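Local coordinates for protein HPV18 E7 (Human papillomavirus type 18, PDB 6IWD) that probably acts as a transforming and trans-activating oncoprotein that drives quiescent host cells into the cell cycle for viral genome replication, its zinc-binding C-terminal domain being the part present here, at residues 13-18 / 45-51. Sequence-based numbering, arbitrary orientation.
Sequences CMCCKC and SFVCPWC. With ZN (zinc ion), chain F.
A Cys4 zinc site built from two CxxC motifs joins the two segments: C15 and C18 give one pair of sulfurs, C48 and C51 the other. Metal bonds run from 2.2 Å (C48 SG to zinc) to 2.5 Å (C15 SG to zinc). C15 SG also accepts two backbone N-H groups, from K17 N and, across the contact, from C48 N at 3.2 Å and a nearly straight 172°; such bonds would be expected to spread the thiolate charge. With its SG anti to the backbone N (chi1 175°), C15 directs its sulfur to both zinc and C48. On the second CxxC, C48 is the N-cap of helix 49-52, its SG receiving C51 N at 3.5 Å, so one sulfur serves metal and helix end. In what is predicted to be the zinc finger of E7, the segments are further tied where C16 N donates to F46 O (3.0 Å, 156°), and a water links M14 O to F46 N. Beside the C16 N to F46 O bond, C16 packs CB on S45 CB, at 3.6 Å, and SG on V47 CG2. K17 lays CB against C51 SG, while its NZ forms a salt bridge with E27 of the second subunit; a strand of that subunit pairs antiparallel with S45 and F46.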
loop_
_atom_site.group_PDB
_atom_site.type_symbol
_atom_site.label_atom_id
_atom_site.label_comp_id
_atom_site.label_asym_id
_atom_site.label_seq_id
_atom_site.Cartn_x
_atom_site.Cartn_y
_atom_site.Cartn_z
ATOM N N CYS B 13 -11.222 -8.221 10.603
ATOM C CA CYS B 13 -10.897 -6.978 11.283
ATOM C C CYS B 13 -12.106 -6.566 12.110
ATOM O O CYS B 13 -13.145 -7.231 12.097
ATOM C CB CYS B 13 -10.479 -5.892 10.282
ATOM S SG CYS B 13 -11.710 -5.493 8.974
ATOM N N MET B 14 -11.959 -5.460 12.831
ATOM C CA MET B 14 -13.001 -4.928 13.693
ATOM C C MET B 14 -13.508 -3.607 13.124
ATOM O O MET B 14 -12.721 -2.789 12.641
ATOM C CB MET B 14 -12.465 -4.724 15.116
ATOM C CG MET B 14 -13.522 -4.400 16.169
ATOM S SD MET B 14 -12.835 -3.861 17.772
ATOM C CE MET B 14 -11.980 -2.362 17.263
ATOM N N CYS B 15 -14.825 -3.408 13.164
ATOM C CA CYS B 15 -15.373 -2.104 12.816
ATOM C C CYS B 15 -14.810 -1.040 13.750
ATOM O O CYS B 15 -14.723 -1.236 14.964
ATOM C CB CYS B 15 -16.897 -2.117 12.896
ATOM S SG CYS B 15 -17.622 -0.478 12.628
ATOM N N CYS B 16 -14.417 0.094 13.176
ATOM C CA CYS B 16 -13.839 1.152 13.992
ATOM C C CYS B 16 -14.887 1.948 14.756
ATOM O O CYS B 16 -14.522 2.883 15.475
ATOM C CB CYS B 16 -12.993 2.090 13.131
ATOM S SG CYS B 16 -13.872 2.915 11.789
ATOM N N LYS B 17 -16.166 1.597 14.632
ATOM C CA LYS B 17 -17.224 2.308 15.338
ATOM C C LYS B 17 -17.949 1.475 16.383
ATOM O O LYS B 17 -18.476 2.047 17.338
ATOM C CB LYS B 17 -18.263 2.849 14.346
ATOM C CG LYS B 17 -17.714 3.869 13.368
ATOM C CD LYS B 17 -17.077 5.041 14.103
ATOM C CE LYS B 17 -15.812 5.493 13.398
ATOM N NZ LYS B 17 -14.719 5.862 14.352
ATOM N N CYS B 18 -17.984 0.145 16.246
ATOM C CA CYS B 18 -18.909 -0.636 17.060
ATOM C C CYS B 18 -18.399 -2.000 17.508
ATOM O O CYS B 18 -19.199 -2.788 18.031
ATOM C CB CYS B 18 -20.216 -0.850 16.304
ATOM S SG CYS B 18 -20.137 -2.247 15.171
ATOM N N SER B 45 -9.034 1.697 8.577
ATOM C CA SER B 45 -10.037 0.968 9.337
ATOM C C SER B 45 -11.309 0.869 8.510
ATOM O O SER B 45 -11.618 1.767 7.727
ATOM C CB SER B 45 -10.370 1.664 10.677
ATOM O OG SER B 45 -9.256 1.694 11.554
ATOM N N PHE B 46 -12.056 -0.212 8.704
ATOM C CA PHE B 46 -13.324 -0.404 8.017
ATOM C C PHE B 46 -14.504 -0.141 8.944
ATOM O O PHE B 46 -14.425 -0.338 10.159
ATOM C CB PHE B 46 -13.418 -1.813 7.434
ATOM C CG PHE B 46 -12.627 -1.977 6.183
ATOM C CD1 PHE B 46 -11.250 -2.147 6.241
ATOM C CD2 PHE B 46 -13.249 -1.910 4.940
ATOM C CE1 PHE B 46 -10.503 -2.268 5.076
ATOM C CE2 PHE B 46 -12.516 -2.044 3.775
ATOM C CZ PHE B 46 -11.139 -2.225 3.838
ATOM N N VAL B 47 -15.593 0.339 8.348
ATOM C CA VAL B 47 -16.851 0.599 9.035
ATOM C C VAL B 47 -17.847 -0.468 8.600
ATOM O O VAL B 47 -18.031 -0.694 7.397
ATOM C CB VAL B 47 -17.383 2.008 8.713
ATOM C CG1 VAL B 47 -18.641 2.290 9.503
ATOM C CG2 VAL B 47 -16.313 3.066 8.990
ATOM N N CYS B 48 -18.482 -1.126 9.572
ATOM C CA CYS B 48 -19.425 -2.186 9.248
ATOM C C CYS B 48 -20.641 -1.595 8.536
ATOM O O CYS B 48 -20.841 -0.379 8.543
ATOM C CB CYS B 48 -19.830 -2.957 10.512
ATOM S SG CYS B 48 -20.940 -2.124 11.688
ATOM N N PRO B 49 -21.438 -2.429 7.858
ATOM C CA PRO B 49 -22.574 -1.869 7.106
ATOM C C PRO B 49 -23.565 -1.129 7.981
ATOM O O PRO B 49 -24.082 -0.082 7.573
ATOM C CB PRO B 49 -23.199 -3.107 6.453
ATOM C CG PRO B 49 -22.056 -4.052 6.306
ATOM C CD PRO B 49 -21.232 -3.854 7.549
ATOM N N TRP B 50 -23.830 -1.630 9.190
ATOM C CA TRP B 50 -24.800 -0.965 10.054
ATOM C C TRP B 50 -24.337 0.437 10.426
ATOM O O TRP B 50 -25.076 1.414 10.251
ATOM C CB TRP B 50 -25.066 -1.793 11.312
ATOM C CG TRP B 50 -26.217 -1.220 12.078
ATOM C CD1 TRP B 50 -27.527 -1.588 11.973
ATOM C CD2 TRP B 50 -26.179 -0.138 13.018
ATOM N NE1 TRP B 50 -28.301 -0.817 12.800
ATOM C CE2 TRP B 50 -27.500 0.082 13.451
ATOM C CE3 TRP B 50 -25.156 0.659 13.541
ATOM C CZ2 TRP B 50 -27.826 1.056 14.379
ATOM C CZ3 TRP B 50 -25.481 1.627 14.456
ATOM C CH2 TRP B 50 -26.806 1.819 14.870
ATOM N N CYS B 51 -23.109 0.562 10.939
ATOM C CA CYS B 51 -22.574 1.877 11.280
ATOM C C CYS B 51 -22.467 2.790 10.069
ATOM O O CYS B 51 -22.443 4.017 10.229
ATOM C CB CYS B 51 -21.204 1.735 11.935
ATOM S SG CYS B 51 -21.275 0.975 13.548
HETATM ZN ZN ZN F . -20.020 -1.009 13.288
HETATM O O HOH W 1 -11.112 -2.209 10.388
#